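Local coordinates for protein staphylococcus aureus CymR (Staphylococcus aureus, PDB 3T8R) that probably binds DNA as a dimeric Rrf2-type transcriptional regulator that senses oxidation through a thiol and governs stress resistance and the oxidative response, at residues Leu14-Ser19 / Gly56-Val61; Ser19-Glu24 / Thr121-Leu126. All coordinates share one frame; numbering follows the deposited sequence.

Interaction 1: residues Leu14-Ser19 / Gly56-Val61; sequences LTLMIS and GLIRSV
Met17 and Leu16 of helix 8-21 meet Leu57 and Ile58, where the chain enters strand 58-60, in a buried, wholly apolar contact between the first helix and an outer strand of the small antiparallel sheet. Met17 carries most of it. Its chain folds at both chi2 (-67°) and chi3 (-68°), a shape its unbranched thioether can adopt, and this brings the far end of the side chain to the strand. There SD lies 3.4 Å from Ile58 CG2, and CE, 3.9 Å from the same methyl, also reaches Leu57 CB at 4.1 Å. The Met17 chain crosses that of Leu57 at about a right angle. Ile58, a beta-branched residue suited to an extended strand, divides its work: CG2 receives the methionine, while CD1 stands 4.5 Å from Leu16 CD1 in a looser touch. Just before Leu57, Gly56 ends helix 42-54 with a Schellman motif, whose positive phi of 83° glycine adopts without strain. Helix 42-54 lies alongside, with Leu52 touching both Leu16 and Ile58; Met17 also packs on Leu70 of strand 67-70 and on Leu123 of helix 123-127.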
ATOM      1  N   LEU A  14     -15.134   7.037  -1.754  1.00 19.11           N
ATOM      2  CA  LEU A  14     -15.651   5.701  -1.549  1.00 20.35           C
ATOM      3  C   LEU A  14     -16.758   5.725  -0.510  1.00 21.72           C
ATOM      4  O   LEU A  14     -17.803   5.106  -0.701  1.00 19.37           O
ATOM      5  CB  LEU A  14     -14.536   4.763  -1.092  1.00 22.36           C
ATOM      6  CG  LEU A  14     -14.314   3.449  -1.839  1.00 31.40           C
ATOM      7  CD1 LEU A  14     -13.578   2.468  -0.928  1.00 21.88           C
ATOM      8  CD2 LEU A  14     -15.605   2.842  -2.394  1.00 24.62           C
ATOM      9  N   THR A  15     -16.527   6.449   0.582  1.00 21.62           N
ATOM     10  CA  THR A  15     -17.557   6.611   1.612  1.00 21.12           C
ATOM     11  C   THR A  15     -18.844   7.234   1.073  1.00 23.24           C
ATOM     12  O   THR A  15     -19.938   6.773   1.387  1.00 25.67           O
ATOM     13  CB  THR A  15     -17.037   7.415   2.832  1.00 23.76           C
ATOM     14  OG1 THR A  15     -15.898   6.747   3.394  1.00 26.04           O
ATOM     15  CG2 THR A  15     -18.132   7.504   3.897  1.00 24.00           C
ATOM     16  N   LEU A  16     -18.712   8.283   0.266  1.00 20.88           N
ATOM     17  CA  LEU A  16     -19.844   8.909  -0.415  1.00 23.10           C
ATOM     18  C   LEU A  16     -20.629   7.853  -1.206  1.00 21.28           C
ATOM     19  O   LEU A  16     -21.852   7.729  -1.091  1.00 21.21           O
ATOM     20  CB  LEU A  16     -19.324  10.015  -1.354  1.00 22.81           C
ATOM     21  CG  LEU A  16     -20.229  11.075  -1.988  1.00 37.77           C
ATOM     22  CD1 LEU A  16     -19.813  11.343  -3.433  1.00 29.62           C
ATOM     23  CD2 LEU A  16     -21.698  10.729  -1.915  1.00 31.73           C
ATOM     24  N   MET A  17     -19.908   7.071  -1.995  1.00 19.29           N
ATOM     25  CA  MET A  17     -20.535   6.102  -2.880  1.00 18.38           C
ATOM     26  C   MET A  17     -21.239   4.974  -2.117  1.00 18.67           C
ATOM     27  O   MET A  17     -22.296   4.506  -2.530  1.00 22.13           O
ATOM     28  CB  MET A  17     -19.509   5.566  -3.876  1.00 19.83           C
ATOM     29  CG  MET A  17     -18.982   6.639  -4.818  1.00 18.12           C
ATOM     30  SD  MET A  17     -20.268   7.224  -5.939  1.00 20.24           S
ATOM     31  CE  MET A  17     -20.516   5.769  -6.946  1.00 22.90           C
ATOM     32  N   ILE A  18     -20.663   4.548  -1.001  1.00 20.38           N
ATOM     33  CA  ILE A  18     -21.291   3.517  -0.184  1.00 21.12           C
ATOM     34  C   ILE A  18     -22.610   4.035   0.380  1.00 23.33           C
ATOM     35  O   ILE A  18     -23.615   3.327   0.382  1.00 26.77           O
ATOM     36  CB  ILE A  18     -20.346   3.034   0.943  1.00 22.66           C
ATOM     37  CG1 ILE A  18     -19.143   2.310   0.338  1.00 21.19           C
ATOM     38  CG2 ILE A  18     -21.081   2.118   1.892  1.00 26.62           C
ATOM     39  CD1 ILE A  18     -17.974   2.128   1.302  1.00 23.22           C
ATOM     40  N   SER A  19     -22.606   5.283   0.830  1.00 23.39           N
ATOM     41  CA  SER A  19     -23.821   5.934   1.321  1.00 27.46           C
ATOM     42  C   SER A  19     -24.910   5.940   0.254  1.00 26.50           C
ATOM     43  O   SER A  19     -26.062   5.586   0.505  1.00 26.37           O
ATOM     44  CB  SER A  19     -23.522   7.371   1.747  1.00 27.06           C
ATOM     45  OG  SER A  19     -23.051   7.398   3.079  1.00 36.07           O
ATOM     46  N   GLY A  56     -20.221   9.706 -14.814  1.00 25.56           N
ATOM     47  CA  GLY A  56     -21.563   9.167 -14.962  1.00 26.69           C
ATOM     48  C   GLY A  56     -22.010   8.191 -13.884  1.00 25.83           C
ATOM     49  O   GLY A  56     -22.991   7.473 -14.053  1.00 23.54           O
ATOM     50  N   LEU A  57     -21.298   8.161 -12.762  1.00 22.84           N
ATOM     51  CA  LEU A  57     -21.614   7.191 -11.719  1.00 20.41           C
ATOM     52  C   LEU A  57     -22.710   7.678 -10.798  1.00 18.73           C
ATOM     53  O   LEU A  57     -23.457   6.875 -10.244  1.00 21.28           O
ATOM     54  CB  LEU A  57     -20.365   6.856 -10.892  1.00 22.15           C
ATOM     55  CG  LEU A  57     -19.188   6.249 -11.642  1.00 25.58           C
ATOM     56  CD1 LEU A  57     -18.158   5.795 -10.637  1.00 24.72           C
ATOM     57  CD2 LEU A  57     -19.654   5.078 -12.498  1.00 27.89           C
ATOM     58  N   ILE A  58     -22.787   8.991 -10.609  1.00 21.35           N
ATOM     59  CA  ILE A  58     -23.826   9.591  -9.787  1.00 20.39           C
ATOM     60  C   ILE A  58     -24.466  10.757 -10.540  1.00 24.51           C
ATOM     61  O   ILE A  58     -23.904  11.253 -11.520  1.00 24.57           O
ATOM     62  CB  ILE A  58     -23.260  10.102  -8.446  1.00 20.14           C
ATOM     63  CG1 ILE A  58     -22.338  11.307  -8.657  1.00 22.35           C
ATOM     64  CG2 ILE A  58     -22.511   8.983  -7.752  1.00 21.17           C
ATOM     65  CD1 ILE A  58     -21.910  11.992  -7.352  1.00 23.51           C
ATOM     66  N   ARG A  59     -25.625  11.194 -10.070  1.00 21.43           N
ATOM     67  CA  ARG A  59     -26.301  12.340 -10.678  1.00 24.59           C
ATOM     68  C   ARG A  59     -27.069  13.123  -9.631  1.00 26.59           C
ATOM     69  O   ARG A  59     -27.474  12.584  -8.602  1.00 22.88           O
ATOM     70  CB  ARG A  59     -27.239  11.880 -11.776  1.00 25.58           C
ATOM     71  CG  ARG A  59     -28.400  11.062 -11.277  1.00 27.01           C
ATOM     72  CD  ARG A  59     -29.270  10.685 -12.445  1.00 30.97           C
ATOM     73  NE  ARG A  59     -30.327   9.752 -12.090  1.00 32.99           N
ATOM     74  CZ  ARG A  59     -31.120   9.184 -12.988  1.00 34.97           C
ATOM     75  NH1 ARG A  59     -30.947   9.459 -14.276  1.00 34.60           N
ATOM     76  NH2 ARG A  59     -32.069   8.340 -12.604  1.00 36.31           N
ATOM     77  N   SER A  60     -27.251  14.414  -9.884  1.00 28.39           N
ATOM     78  CA  SER A  60     -28.007  15.244  -8.961  1.00 30.48           C
ATOM     79  C   SER A  60     -29.478  15.224  -9.350  1.00 37.62           C
ATOM     80  O   SER A  60     -29.809  15.000 -10.513  1.00 37.26           O
ATOM     81  CB  SER A  60     -27.456  16.671  -8.959  1.00 37.74           C
ATOM     82  OG  SER A  60     -27.177  17.109 -10.276  1.00 43.61           O
ATOM     83  N   VAL A  61     -30.359  15.418  -8.371  1.00 36.28           N
ATOM     84  CA  VAL A  61     -31.787  15.531  -8.644  1.00 43.18           C
ATOM     85  C   VAL A  61     -32.144  17.007  -8.739  1.00 48.31           C
ATOM     86  O   VAL A  61     -31.561  17.845  -8.046  1.00 48.14           O
ATOM     87  CB  VAL A  61     -32.649  14.860  -7.561  1.00 47.17           C
ATOM     88  CG1 VAL A  61     -33.233  15.906  -6.623  1.00 51.14           C
ATOM     89  CG2 VAL A  61     -33.765  14.052  -8.200  1.00 49.04           C
TER

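Interaction 2: residues Ser19-Glu24 / Thr121-Leu126; sequences SLAKKE and TTLKYL
Leu123 has a first torsion of -174°, which swings its CG away from the backbone N and sends the branched end to Ala21, at the close of helix 8-21. The methyl of Ala21 sits against the branch point, CB lying 3.6 Å from Leu123 CG and 3.7 Å from its CD2, while CD1 is farther off at 4.2 Å. A side chain as small as alanine suits this place, because the two backbones come close: the CA atoms of Ala21 and Lys124 are 6.7 Å apart. The Lys124 chain bends at chi2 and chi3, which brings its ammonium back toward the end of the first helix. NZ remains 4.2 Å from Ala21 O and 5.1 Å from Glu24 OE2, so any attraction is probably long-range, and its ion pair with Glu128 is also long and weak. Glu24, the last residue of the type I turn that begins at Ala21, accepts at OE2 a hydrogen bond from Ala74 N. Lys22 NZ reaches the carbonyl of Ala127, a polar tie from the turn after helix 8-21 to helix 123-127. Thr122 caps and so starts that short helix: its OG1 accepts from Tyr125 N at 3.0 Å, with an N-H...O angle of 159°. The contact itself packs the first turn of helix 123-127 on the C-terminal end of helix 8-21, in what is probably a winged helix-turn-helix fold of the Rrf2 family.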
ATOM      1  N   SER A  19     -22.606   5.283   0.830  1.00 23.39           N
ATOM      2  CA  SER A  19     -23.821   5.934   1.321  1.00 27.46           C
ATOM      3  C   SER A  19     -24.910   5.940   0.254  1.00 26.50           C
ATOM      4  O   SER A  19     -26.062   5.586   0.505  1.00 26.37           O
ATOM      5  CB  SER A  19     -23.522   7.371   1.747  1.00 27.06           C
ATOM      6  OG  SER A  19     -23.051   7.398   3.079  1.00 36.07           O
ATOM      7  N   LEU A  20     -24.539   6.344  -0.950  1.00 24.62           N
ATOM      8  CA  LEU A  20     -25.503   6.391  -2.033  1.00 22.71           C
ATOM      9  C   LEU A  20     -25.963   4.988  -2.423  1.00 26.28           C
ATOM     10  O   LEU A  20     -27.129   4.784  -2.777  1.00 26.95           O
ATOM     11  CB  LEU A  20     -24.925   7.127  -3.251  1.00 22.39           C
ATOM     12  CG  LEU A  20     -24.651   8.624  -3.110  1.00 20.43           C
ATOM     13  CD1 LEU A  20     -24.001   9.131  -4.389  1.00 24.81           C
ATOM     14  CD2 LEU A  20     -25.956   9.385  -2.872  1.00 25.10           C
ATOM     15  N   ALA A  21     -25.052   4.024  -2.356  1.00 22.78           N
ATOM     16  CA  ALA A  21     -25.370   2.651  -2.712  1.00 23.22           C
ATOM     17  C   ALA A  21     -26.373   2.083  -1.719  1.00 29.85           C
ATOM     18  O   ALA A  21     -27.250   1.297  -2.078  1.00 32.94           O
ATOM     19  CB  ALA A  21     -24.102   1.788  -2.774  1.00 23.06           C
ATOM     20  N   LYS A  22     -26.263   2.508  -0.470  1.00 30.36           N
ATOM     21  CA  LYS A  22     -27.164   2.012   0.564  1.00 32.45           C
ATOM     22  C   LYS A  22     -28.572   2.555   0.386  1.00 39.62           C
ATOM     23  O   LYS A  22     -29.496   2.155   1.093  1.00 43.34           O
ATOM     24  CB  LYS A  22     -26.619   2.346   1.950  1.00 36.34           C
ATOM     25  CG  LYS A  22     -25.536   1.404   2.385  1.00 35.06           C
ATOM     26  CD  LYS A  22     -25.003   1.788   3.746  1.00 37.50           C
ATOM     27  CE  LYS A  22     -23.883   0.866   4.167  1.00 37.55           C
ATOM     28  NZ  LYS A  22     -24.382  -0.476   4.589  1.00 42.89           N
ATOM     29  N   LYS A  23     -28.730   3.459  -0.571  1.00 37.52           N
ATOM     30  CA  LYS A  23     -30.020   4.070  -0.838  1.00 41.96           C
ATOM     31  C   LYS A  23     -30.478   3.856  -2.279  1.00 43.81           C
ATOM     32  O   LYS A  23     -31.512   4.385  -2.681  1.00 47.87           O
ATOM     33  CB  LYS A  23     -29.960   5.568  -0.536  1.00 41.94           C
ATOM     34  CG  LYS A  23     -29.839   5.892   0.947  1.00 44.40           C
ATOM     35  CD  LYS A  23     -31.210   6.019   1.614  1.00 48.70           C
ATOM     36  CE  LYS A  23     -32.015   7.168   1.011  1.00 49.95           C
ATOM     37  NZ  LYS A  23     -33.254   7.499   1.783  1.00 53.30           N
ATOM     38  N   GLU A  24     -29.722   3.086  -3.062  1.00 41.62           N
ATOM     39  CA  GLU A  24     -30.021   2.968  -4.490  1.00 43.24           C
ATOM     40  C   GLU A  24     -31.517   2.763  -4.766  1.00 46.08           C
ATOM     41  O   GLU A  24     -32.130   1.829  -4.254  1.00 51.20           O
ATOM     42  CB  GLU A  24     -29.204   1.858  -5.159  1.00 42.92           C
ATOM     43  CG  GLU A  24     -29.392   1.827  -6.676  1.00 40.92           C
ATOM     44  CD  GLU A  24     -28.763   0.615  -7.357  1.00 43.26           C
ATOM     45  OE1 GLU A  24     -29.265   0.238  -8.445  1.00 42.49           O
ATOM     46  OE2 GLU A  24     -27.772   0.049  -6.830  1.00 33.10           O
ATOM     47  N   THR A 121     -13.809  -5.930  -5.734  1.00 24.99           N
ATOM     48  CA  THR A 121     -14.745  -5.542  -4.687  1.00 24.85           C
ATOM     49  C   THR A 121     -15.768  -4.592  -5.296  1.00 22.12           C
ATOM     50  O   THR A 121     -15.413  -3.487  -5.699  1.00 24.93           O
ATOM     51  CB  THR A 121     -14.036  -4.838  -3.522  1.00 24.62           C
ATOM     52  OG1 THR A 121     -13.104  -5.741  -2.914  1.00 28.92           O
ATOM     53  CG2 THR A 121     -15.045  -4.387  -2.468  1.00 25.80           C
ATOM     54  N   THR A 122     -17.027  -5.012  -5.399  1.00 26.78           N
ATOM     55  CA  THR A 122     -18.034  -4.098  -5.940  1.00 22.49           C
ATOM     56  C   THR A 122     -18.592  -3.189  -4.858  1.00 22.69           C
ATOM     57  O   THR A 122     -18.512  -3.478  -3.667  1.00 23.10           O
ATOM     58  CB  THR A 122     -19.218  -4.822  -6.643  1.00 24.00           C
ATOM     59  OG1 THR A 122     -20.030  -5.492  -5.673  1.00 27.24           O
ATOM     60  CG2 THR A 122     -18.719  -5.815  -7.689  1.00 26.94           C
ATOM     61  N   LEU A 123     -19.180  -2.083  -5.287  1.00 21.35           N
ATOM     62  CA  LEU A 123     -19.857  -1.191  -4.371  1.00 19.96           C
ATOM     63  C   LEU A 123     -21.059  -1.866  -3.728  1.00 20.74           C
ATOM     64  O   LEU A 123     -21.391  -1.578  -2.585  1.00 23.32           O
ATOM     65  CB  LEU A 123     -20.310   0.067  -5.121  1.00 21.56           C
ATOM     66  CG  LEU A 123     -20.931   1.191  -4.298  1.00 21.19           C
ATOM     67  CD1 LEU A 123     -19.966   1.709  -3.236  1.00 22.09           C
ATOM     68  CD2 LEU A 123     -21.341   2.333  -5.231  1.00 23.75           C
ATOM     69  N   LYS A 124     -21.749  -2.727  -4.476  1.00 21.15           N
ATOM     70  CA  LYS A 124     -22.888  -3.443  -3.914  1.00 23.52           C
ATOM     71  C   LYS A 124     -22.409  -4.287  -2.740  1.00 25.35           C
ATOM     72  O   LYS A 124     -23.036  -4.327  -1.684  1.00 25.63           O
ATOM     73  CB  LYS A 124     -23.547  -4.336  -4.973  1.00 26.61           C
ATOM     74  CG  LYS A 124     -24.742  -5.155  -4.467  1.00 30.94           C
ATOM     75  CD  LYS A 124     -25.998  -4.317  -4.292  1.00 36.41           C
ATOM     76  CE  LYS A 124     -26.007  -3.571  -2.965  1.00 39.99           C
ATOM     77  NZ  LYS A 124     -27.305  -2.879  -2.694  1.00 42.10           N
ATOM     78  N   TYR A 125     -21.284  -4.953  -2.949  1.00 26.20           N
ATOM     79  CA  TYR A 125     -20.651  -5.778  -1.933  1.00 29.35           C
ATOM     80  C   TYR A 125     -20.353  -4.933  -0.692  1.00 28.81           C
ATOM     81  O   TYR A 125     -20.676  -5.325   0.433  1.00 29.90           O
ATOM     82  CB  TYR A 125     -19.376  -6.367  -2.526  1.00 27.73           C
ATOM     83  CG  TYR A 125     -18.893  -7.632  -1.877  1.00 39.29           C
ATOM     84  CD1 TYR A 125     -19.380  -8.873  -2.273  1.00 39.44           C
ATOM     85  CD2 TYR A 125     -17.936  -7.591  -0.880  1.00 37.97           C
ATOM     86  CE1 TYR A 125     -18.928 -10.034  -1.688  1.00 43.87           C
ATOM     87  CE2 TYR A 125     -17.475  -8.749  -0.285  1.00 42.83           C
ATOM     88  CZ  TYR A 125     -17.977  -9.963  -0.690  1.00 42.21           C
ATOM     89  OH  TYR A 125     -17.520 -11.113  -0.094  1.00 44.68           O
ATOM     90  N   LEU A 126     -19.765  -3.757  -0.888  1.00 21.62           N
ATOM     91  CA  LEU A 126     -19.494  -2.865   0.240  1.00 22.98           C
ATOM     92  C   LEU A 126     -20.778  -2.432   0.958  1.00 28.42           C
ATOM     93  O   LEU A 126     -20.807  -2.249   2.175  1.00 27.58           O
ATOM     94  CB  LEU A 126     -18.697  -1.640  -0.211  1.00 22.08           C
ATOM     95  CG  LEU A 126     -17.266  -1.943  -0.657  1.00 21.15           C
ATOM     96  CD1 LEU A 126     -16.604  -0.758  -1.335  1.00 23.95           C
ATOM     97  CD2 LEU A 126     -16.429  -2.418   0.552  1.00 22.74           C
TER

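In the fold
Helix 8-21 is common to both contacts, whose centres lie 9 Å apart and which share Ser19. The chain runs through 14-19, then 19-24, then the partner of the first at 56-61, and reaches 121-126 last. The two merge through packing: Leu123 CD2 lies 3.6 Å from Met17 O, and Ile58 CG2 is 3.7 Å from Leu20 CD1. The sheet of the probable DNA-binding domain and the chain after helix 101-119 thus pack on adjoining faces of one helix. Both contacts also border the dimer interface: Thr15 OG1 hydrogen-bonds Gln103 OE1 of the second subunit, and Thr121 OG1 hydrogen-bonds Arg109 NH1 of the second subunit.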